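Local structure of FMN reductase [NAD(P)H] (Bacillus subtilis, 1ZCH) at residues Val133-Gly136 with Ala137-Gly140; Leu149-Pro152 with Lys153-Pro157; Arg175-Gln178 with Glu179-Asn182. The protein catalyses the NAD(P)H-dependent reduction of FMN as a homodimeric flavoprotein, and also reduces nitroaromatic compounds, quinones, chromates and azo dyes. All blocks are in the same frame, centred on the assembly; numbering follows the deposited sequence.

Contact 1 (Val133-Gly136 with Ala137-Gly140); sequences VPIG and AVRG. With FMN (flavin mononucleotide), chain D.
Ile135 and Val138 make the dense side of this turn. Ile135 CG2 lies 4.1 Å from Val138 CG1 and is equally close to Ala137 CB, while both methyls of Val138 rest against the Ile135 carbonyl oxygen, CG2 at 3.5 Å from O. With chi1 at -65°, the valine sets CG1 beside its own backbone N and CG2 between N and the carbonyl carbon, so the two branches straddle that oxygen. Phe76 and Leu78 of the central sheet close over the same valine, and Phe76 also meets Ile135. The backbone then tightens into a 3-10 turn, in which Arg139 N binds Gly136 O at 3.1 Å.

This is where strand 131-135 of the nitroreductase fold, outermost in this chain's sheet, runs out beside the flavin. Residues 133-135 cover one face of the isoalloxazine: Pro134 CB packs over the dimethylbenzene end, 3.6 Å from FMN C9, and Ile135 CD1 sits over the pyrimidine end, 3.7 Å from N3. Between them the Pro134 carbonyl oxygen comes down on C4A at 3.0 Å. Gly136 N donates a hydrogen bond, 2.7 Å long, to N5, the atom that takes up hydride when the flavin is reduced. It comes from a point tilted clearly out of the ring plane, on the side Pro134 and Ile135 cover; such a donor would be expected to influence the flavin's redox behaviour.

Gly136 and Ala137 form the partly exposed side. Gly136 has no side chain and passes close to the flavin edge, and Ala137 CB offers one methyl to FMN O4 and Gln67. Arg139, by contrast, is buried against the second subunit: its chain bends at chi3, packs on Val109 of that subunit and forms a salt bridge with its Glu105.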
loop_
_atom_site.group_PDB
_atom_site.type_symbol
_atom_site.label_atom_id
_atom_site.label_comp_id
_atom_site.label_asym_id
_atom_site.label_seq_id
_atom_site.Cartn_x
_atom_site.Cartn_y
_atom_site.Cartn_z
ATOM N N VAL A 133 11.261 3.169 9.611
ATOM C CA VAL A 133 10.220 2.528 10.408
ATOM C C VAL A 133 8.927 3.294 10.149
ATOM O O VAL A 133 8.870 4.514 10.313
ATOM C CB VAL A 133 10.533 2.495 11.932
ATOM C CG1 VAL A 133 10.539 3.900 12.531
ATOM C CG2 VAL A 133 9.496 1.616 12.636
ATOM N N PRO A 134 7.882 2.592 9.686
ATOM C CA PRO A 134 6.621 3.293 9.426
ATOM C C PRO A 134 5.976 3.674 10.752
ATOM O O PRO A 134 6.309 3.100 11.789
ATOM C CB PRO A 134 5.789 2.258 8.664
ATOM C CG PRO A 134 6.821 1.332 8.064
ATOM C CD PRO A 134 7.827 1.208 9.185
ATOM N N ILE A 135 5.064 4.641 10.715
ATOM C CA ILE A 135 4.377 5.090 11.921
ATOM C C ILE A 135 2.872 5.164 11.669
ATOM O O ILE A 135 2.360 6.169 11.182
ATOM C CB ILE A 135 4.872 6.488 12.372
ATOM C CG1 ILE A 135 6.379 6.451 12.672
ATOM C CG2 ILE A 135 4.090 6.942 13.601
ATOM C CD1 ILE A 135 6.765 5.593 13.869
ATOM N N GLY A 136 2.164 4.091 12.004
ATOM C CA GLY A 136 0.726 4.075 11.801
ATOM C C GLY A 136 -0.003 4.891 12.849
ATOM O O GLY A 136 -1.176 5.229 12.678
ATOM N N ALA A 137 0.700 5.220 13.931
ATOM C CA ALA A 137 0.121 5.989 15.027
ATOM C C ALA A 137 -0.301 7.405 14.640
ATOM O O ALA A 137 -0.905 8.113 15.446
ATOM C CB ALA A 137 1.095 6.037 16.200
ATOM N N VAL A 138 0.020 7.829 13.419
ATOM C CA VAL A 138 -0.389 9.158 12.980
ATOM C C VAL A 138 -1.914 9.204 12.912
ATOM O O VAL A 138 -2.514 10.279 12.906
ATOM C CB VAL A 138 0.184 9.521 11.587
ATOM C CG1 VAL A 138 1.700 9.623 11.664
ATOM C CG2 VAL A 138 -0.239 8.482 10.547
ATOM N N ARG A 139 -2.542 8.030 12.861
ATOM C CA ARG A 139 -3.994 7.966 12.802
ATOM C C ARG A 139 -4.633 8.068 14.192
ATOM O O ARG A 139 -5.857 8.039 14.316
ATOM C CB ARG A 139 -4.449 6.671 12.113
ATOM C CG ARG A 139 -3.965 6.531 10.669
ATOM C CD ARG A 139 -4.897 5.642 9.845
ATOM N NE ARG A 139 -4.860 4.233 10.231
ATOM C CZ ARG A 139 -4.041 3.327 9.701
ATOM N NH1 ARG A 139 -3.176 3.680 8.756
ATOM N NH2 ARG A 139 -4.099 2.060 10.098
ATOM N N GLY A 140 -3.802 8.205 15.225
ATOM C CA GLY A 140 -4.301 8.303 16.591
ATOM C C GLY A 140 -4.886 9.661 16.943
ATOM O O GLY A 140 -5.884 9.747 17.656
HETATM N N1 FMN D . 6.510 0.674 14.364
HETATM C C2 FMN D . 6.550 1.540 15.394
HETATM O O2 FMN D . 7.448 1.545 16.193
HETATM N N3 FMN D . 5.517 2.521 15.598
HETATM C C4 FMN D . 4.423 2.629 14.731
HETATM O O4 FMN D . 3.571 3.473 14.946
HETATM C C4A FMN D . 4.375 1.701 13.595
HETATM N N5 FMN D . 3.325 1.748 12.714
HETATM C C5A FMN D . 3.406 0.985 11.563
HETATM C C6 FMN D . 2.400 1.192 10.560
HETATM C C7 FMN D . 2.431 0.508 9.348
HETATM C C7M FMN D . 1.384 0.808 8.294
HETATM C C8 FMN D . 3.491 -0.485 9.088
HETATM C C8M FMN D . 3.599 -1.221 7.776
HETATM C C9 FMN D . 4.478 -0.734 10.082
HETATM C C9A FMN D . 4.458 -0.001 11.316
HETATM N N10 FMN D . 5.492 -0.118 12.358
HETATM C C10 FMN D . 5.487 0.719 13.446
HETATM C "C1'" FMN D . 6.581 -1.136 12.191
HETATM C "C2'" FMN D . 6.099 -2.591 12.512
HETATM O "O2'" FMN D . 6.056 -2.746 13.937
HETATM C "C3'" FMN D . 7.099 -3.562 11.863
HETATM O "O3'" FMN D . 7.050 -3.372 10.435
HETATM C "C4'" FMN D . 6.747 -5.036 12.178
HETATM O "O4'" FMN D . 6.856 -5.307 13.579
HETATM C "C5'" FMN D . 7.677 -5.926 11.367
HETATM O "O5'" FMN D . 9.143 -5.784 11.899
HETATM P P FMN D . 10.201 -5.314 10.889
HETATM O O1P FMN D . 10.526 -6.400 9.980
HETATM O O2P FMN D . 11.391 -4.934 11.626
HETATM O O3P FMN D . 9.713 -4.175 10.122
#

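Contact 2 (Leu149-Pro152 with Lys153-Pro157); sequences LELP and KYVFP. With CA (calcium ion), chain C.
Pro152 and Val155 face each other across a type II beta turn that carries a flat group, the Tyr154 ring. One face of that ring takes Lys153 CG, 3.6 Å above the plane and over its centre; CG gets there because it stands anti to the lysine backbone N (chi1 -178°), and the rest of the chain runs on fully extended. Around the tyrosine lie Phe83, Lys87, Met98 and Thr101. The second ring, Phe156, points its CB bond the other way from residues 149-152 and stacks edge-to-face with Phe245.

The turn, from Pro152 to Val155, is placed between a Schellman-capped helix and strand 155-164. Tyr154 takes the positive phi (78°) of the third turn position. The closing bond, Val155 N to Pro152 O, is weak at 3.3 Å and bent, and the side chains add apolar contacts across the turn. The two branches of Val155 divide the work: CG2, beside the backbone N, lies 3.8 Å from Pro152 CG, while CG1 reaches Leu151 CB at 4.1 Å. Leu151 continues inward, its CD1 4.0 Å from Pro157 CD, and both residues pack on Ile146 of the preceding helix, which is thereby joined to the start of the strand. Tyr187 of the second subunit covers Pro152 and Val155.

Glu150, at the C-prime position of the Schellman motif, has positive phi and directs its extended side chain to a calcium ion at the dimer interface, which Asn189 OD1 of the second subunit and two waters also bind. The carboxylate is monodentate: OE1 is 2.2 Å from the calcium ion, whereas OE2 stays 4.0 Å from it.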
loop_
_atom_site.group_PDB
_atom_site.type_symbol
_atom_site.label_atom_id
_atom_site.label_comp_id
_atom_site.label_asym_id
_atom_site.label_seq_id
_atom_site.Cartn_x
_atom_site.Cartn_y
_atom_site.Cartn_z
ATOM N N LEU A 149 -0.221 20.308 9.835
ATOM C CA LEU A 149 0.375 20.258 8.507
ATOM C C LEU A 149 -0.482 20.878 7.409
ATOM O O LEU A 149 -0.142 20.797 6.226
ATOM C CB LEU A 149 0.717 18.807 8.163
ATOM C CG LEU A 149 1.648 18.150 9.191
ATOM C CD1 LEU A 149 2.002 16.732 8.751
ATOM C CD2 LEU A 149 2.911 18.993 9.345
ATOM N N GLU A 150 -1.588 21.496 7.809
ATOM C CA GLU A 150 -2.490 22.156 6.876
ATOM C C GLU A 150 -3.062 21.233 5.805
ATOM O O GLU A 150 -3.180 21.622 4.643
ATOM C CB GLU A 150 -1.773 23.337 6.212
ATOM C CG GLU A 150 -1.407 24.456 7.181
ATOM C CD GLU A 150 -0.601 25.567 6.527
ATOM O OE1 GLU A 150 -0.993 26.025 5.435
ATOM O OE2 GLU A 150 0.420 25.990 7.112
ATOM N N LEU A 151 -3.418 20.012 6.192
ATOM C CA LEU A 151 -3.994 19.075 5.235
ATOM C C LEU A 151 -5.404 19.567 4.934
ATOM O O LEU A 151 -6.219 19.742 5.841
ATOM C CB LEU A 151 -4.032 17.660 5.820
ATOM C CG LEU A 151 -2.697 17.143 6.372
ATOM C CD1 LEU A 151 -2.859 15.694 6.829
ATOM C CD2 LEU A 151 -1.615 17.257 5.306
ATOM N N PRO A 152 -5.709 19.807 3.651
ATOM C CA PRO A 152 -7.038 20.290 3.269
ATOM C C PRO A 152 -8.069 19.176 3.158
ATOM O O PRO A 152 -7.766 18.001 3.366
ATOM C CB PRO A 152 -6.772 20.948 1.921
ATOM C CG PRO A 152 -5.798 19.967 1.307
ATOM C CD PRO A 152 -4.839 19.675 2.466
ATOM N N LYS A 153 -9.298 19.558 2.834
ATOM C CA LYS A 153 -10.363 18.582 2.656
ATOM C C LYS A 153 -9.916 17.613 1.553
ATOM O O LYS A 153 -9.207 18.009 0.624
ATOM C CB LYS A 153 -11.653 19.304 2.252
ATOM C CG LYS A 153 -12.872 18.416 2.081
ATOM C CD LYS A 153 -14.100 19.269 1.790
ATOM C CE LYS A 153 -15.347 18.430 1.587
ATOM N NZ LYS A 153 -16.532 19.307 1.339
ATOM N N TYR A 154 -10.319 16.350 1.687
ATOM C CA TYR A 154 -9.996 15.268 0.746
ATOM C C TYR A 154 -8.589 14.700 0.897
ATOM O O TYR A 154 -8.112 13.954 0.042
ATOM C CB TYR A 154 -10.233 15.716 -0.698
ATOM C CG TYR A 154 -11.665 16.131 -0.940
ATOM C CD1 TYR A 154 -12.717 15.247 -0.697
ATOM C CD2 TYR A 154 -11.973 17.419 -1.375
ATOM C CE1 TYR A 154 -14.041 15.637 -0.879
ATOM C CE2 TYR A 154 -13.294 17.818 -1.562
ATOM C CZ TYR A 154 -14.321 16.927 -1.313
ATOM O OH TYR A 154 -15.624 17.321 -1.515
ATOM N N VAL A 155 -7.932 15.056 1.995
ATOM C CA VAL A 155 -6.596 14.557 2.294
ATOM C C VAL A 155 -6.623 14.022 3.724
ATOM O O VAL A 155 -7.136 14.683 4.629
ATOM C CB VAL A 155 -5.530 15.679 2.212
ATOM C CG1 VAL A 155 -4.150 15.129 2.604
ATOM C CG2 VAL A 155 -5.491 16.261 0.805
ATOM N N PHE A 156 -6.106 12.815 3.928
ATOM C CA PHE A 156 -6.055 12.262 5.277
ATOM C C PHE A 156 -4.789 11.444 5.500
ATOM O O PHE A 156 -4.316 10.738 4.604
ATOM C CB PHE A 156 -7.327 11.454 5.604
ATOM C CG PHE A 156 -7.508 10.200 4.796
ATOM C CD1 PHE A 156 -6.881 9.016 5.170
ATOM C CD2 PHE A 156 -8.359 10.186 3.694
ATOM C CE1 PHE A 156 -7.105 7.832 4.460
ATOM C CE2 PHE A 156 -8.591 9.010 2.977
ATOM C CZ PHE A 156 -7.963 7.829 3.362
ATOM N N PRO A 157 -4.204 11.557 6.700
ATOM C CA PRO A 157 -2.977 10.832 7.036
ATOM C C PRO A 157 -3.183 9.333 7.161
ATOM O O PRO A 157 -4.167 8.874 7.740
ATOM C CB PRO A 157 -2.561 11.470 8.354
ATOM C CG PRO A 157 -3.889 11.721 9.010
ATOM C CD PRO A 157 -4.705 12.306 7.869
HETATM CA CA CA C . -0.710 26.922 3.401
HETATM O O HOH W 1 -1.615 24.841 2.522
HETATM O O HOH W 2 1.405 25.548 3.110
#

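Contact 3 (Arg175-Gln178 with Glu179-Asn182); sequences RLPQ and EAVN. With FMN (flavin mononucleotide), chain D.
Leu176 and Val181 supply most of the apolar contact, their side chains crossing at about a right angle. One methyl does the touching: Val181 CG2, anti to its carbonyl carbon, rests against Leu176 CB and CD1, 3.8 Å from each. Ala180 CB adds a looser contact with Pro177 CD, and its nearest approach is to the Pro177 carbonyl oxygen. Glu179 folds back through its second torsion (chi2 61°), laying the carboxylate alongside Gln178 with OE2 3.6 Å from Gln178 CB. His196 of helix 190-212 packs on Pro177, Glu179 and Ala180.

The backbone bonds describe a weakly bonded helical turn around 179-181, before strand 182-184. Ala180 N reaches back three residues to Pro177 O at 2.9 Å. Gln178 O is gripped twice: Asn182 N comes almost straight along the C=O bond at 2.8 Å, while Val181 N approaches at 3.1 Å from well above the carbonyl plane. The strand that follows pairs in parallel with one of the second subunit, carrying the sheet across the dimer interface, and Asn182 ND2 bonds to Thr50 OG1 of that subunit. Between Asn182 OD1 and Gln178 NE2 lies an apparent water bridge, whose distances of 2.5 Å to each atom make its detail doubtful.

Arg175 makes the hydrogen bonds to the cofactor, its chain bending at chi2 to meet the FMN phosphate. The guanidinium takes O1P at its edge, in plane, with NH2 at 2.7 Å and NH1 at 3.0 Å both donating to it. NE and NH2 are also bonded, to the Gln35 and Ala37 carbonyl oxygens of the second subunit, which fixes the group's rotation.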
loop_
_atom_site.group_PDB
_atom_site.type_symbol
_atom_site.label_atom_id
_atom_site.label_comp_id
_atom_site.label_asym_id
_atom_site.label_seq_id
_atom_site.Cartn_x
_atom_site.Cartn_y
_atom_site.Cartn_z
ATOM N N ARG A 175 8.842 -14.221 10.002
ATOM C CA ARG A 175 7.548 -13.997 9.364
ATOM C C ARG A 175 6.789 -15.317 9.307
ATOM O O ARG A 175 7.375 -16.389 9.462
ATOM C CB ARG A 175 7.739 -13.473 7.938
ATOM C CG ARG A 175 8.438 -12.125 7.830
ATOM C CD ARG A 175 7.606 -11.033 8.464
ATOM N NE ARG A 175 7.965 -9.702 7.979
ATOM C CZ ARG A 175 8.728 -8.831 8.634
ATOM N NH1 ARG A 175 9.237 -9.135 9.823
ATOM N NH2 ARG A 175 8.959 -7.637 8.101
ATOM N N LEU A 176 5.482 -15.231 9.095
ATOM C CA LEU A 176 4.636 -16.417 8.988
ATOM C C LEU A 176 5.182 -17.334 7.902
ATOM O O LEU A 176 5.820 -16.873 6.953
ATOM C CB LEU A 176 3.211 -16.012 8.604
ATOM C CG LEU A 176 2.290 -15.431 9.679
ATOM C CD1 LEU A 176 1.202 -14.592 9.022
ATOM C CD2 LEU A 176 1.685 -16.570 10.502
ATOM N N PRO A 177 4.958 -18.651 8.037
ATOM C CA PRO A 177 5.450 -19.576 7.011
ATOM C C PRO A 177 4.860 -19.130 5.672
ATOM O O PRO A 177 3.703 -18.706 5.609
ATOM C CB PRO A 177 4.890 -20.918 7.470
ATOM C CG PRO A 177 4.925 -20.791 8.959
ATOM C CD PRO A 177 4.390 -19.383 9.182
ATOM N N GLN A 178 5.648 -19.227 4.609
ATOM C CA GLN A 178 5.198 -18.808 3.287
ATOM C C GLN A 178 3.844 -19.400 2.888
ATOM O O GLN A 178 3.001 -18.712 2.309
ATOM C CB GLN A 178 6.258 -19.184 2.256
ATOM C CG GLN A 178 6.011 -18.645 0.868
ATOM C CD GLN A 178 7.199 -18.878 -0.038
ATOM O OE1 GLN A 178 8.334 -18.567 0.328
ATOM N NE2 GLN A 178 6.949 -19.422 -1.224
ATOM N N GLU A 179 3.633 -20.673 3.210
ATOM C CA GLU A 179 2.389 -21.360 2.866
ATOM C C GLU A 179 1.157 -20.746 3.523
ATOM O O GLU A 179 0.040 -20.897 3.028
ATOM C CB GLU A 179 2.478 -22.838 3.259
ATOM C CG GLU A 179 3.601 -23.607 2.587
ATOM C CD GLU A 179 4.975 -23.041 2.914
ATOM O OE1 GLU A 179 5.278 -22.849 4.116
ATOM O OE2 GLU A 179 5.750 -22.786 1.964
ATOM N N ALA A 180 1.362 -20.055 4.639
ATOM C CA ALA A 180 0.260 -19.436 5.368
ATOM C C ALA A 180 -0.161 -18.100 4.771
ATOM O O ALA A 180 -1.283 -17.637 4.996
ATOM C CB ALA A 180 0.656 -19.238 6.826
ATOM N N VAL A 181 0.739 -17.493 4.004
ATOM C CA VAL A 181 0.489 -16.182 3.409
ATOM C C VAL A 181 0.272 -16.197 1.896
ATOM O O VAL A 181 -0.498 -15.393 1.369
ATOM C CB VAL A 181 1.655 -15.223 3.755
ATOM C CG1 VAL A 181 1.486 -13.888 3.040
ATOM C CG2 VAL A 181 1.706 -15.014 5.268
ATOM N N ASN A 182 0.961 -17.097 1.205
ATOM C CA ASN A 182 0.826 -17.227 -0.246
ATOM C C ASN A 182 0.099 -18.542 -0.488
ATOM O O ASN A 182 0.654 -19.609 -0.240
ATOM C CB ASN A 182 2.208 -17.278 -0.901
ATOM C CG ASN A 182 2.140 -17.448 -2.408
ATOM O OD1 ASN A 182 3.055 -18.001 -3.015
ATOM N ND2 ASN A 182 1.065 -16.959 -3.021
HETATM N N1 FMN D . 6.510 0.674 14.364
HETATM C C2 FMN D . 6.550 1.540 15.394
HETATM O O2 FMN D . 7.448 1.545 16.193
HETATM N N3 FMN D . 5.517 2.521 15.598
HETATM C C4 FMN D . 4.423 2.629 14.731
HETATM O O4 FMN D . 3.571 3.473 14.946
HETATM C C4A FMN D . 4.375 1.701 13.595
HETATM N N5 FMN D . 3.325 1.748 12.714
HETATM C C5A FMN D . 3.406 0.985 11.563
HETATM C C6 FMN D . 2.400 1.192 10.560
HETATM C C7 FMN D . 2.431 0.508 9.348
HETATM C C7M FMN D . 1.384 0.808 8.294
HETATM C C8 FMN D . 3.491 -0.485 9.088
HETATM C C8M FMN D . 3.599 -1.221 7.776
HETATM C C9 FMN D . 4.478 -0.734 10.082
HETATM C C9A FMN D . 4.458 -0.001 11.316
HETATM N N10 FMN D . 5.492 -0.118 12.358
HETATM C C10 FMN D . 5.487 0.719 13.446
HETATM C "C1'" FMN D . 6.581 -1.136 12.191
HETATM C "C2'" FMN D . 6.099 -2.591 12.512
HETATM O "O2'" FMN D . 6.056 -2.746 13.937
HETATM C "C3'" FMN D . 7.099 -3.562 11.863
HETATM O "O3'" FMN D . 7.050 -3.372 10.435
HETATM C "C4'" FMN D . 6.747 -5.036 12.178
HETATM O "O4'" FMN D . 6.856 -5.307 13.579
HETATM C "C5'" FMN D . 7.677 -5.926 11.367
HETATM O "O5'" FMN D . 9.143 -5.784 11.899
HETATM P P FMN D . 10.201 -5.314 10.889
HETATM O O1P FMN D . 10.526 -6.400 9.980
HETATM O O2P FMN D . 11.391 -4.934 11.626
HETATM O O3P FMN D . 9.713 -4.175 10.122
HETATM O O HOH W 3 4.668 -19.738 -2.265
#

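Contact 1 is the buried one, about 7 Å from the chain centre, while contacts 2 and 3 lie farther out, on opposite sides of it, and are partly exposed. Contacts 1 and 2 share the central sheet, since strands 131-135 and 155-164 are neighbours there, and Arg139 CG touches Pro157 O, 3.8 Å away. Contact 3 touches neither; its tie to contact 1 is the same FMN, held at the isoalloxazine by 133-137 and at the phosphate by Arg175. The chemistry follows: apolar cover and a backbone N-H inside, a metal-bound carboxylate and an anion-binding guanidinium outside. All three meet the second subunit.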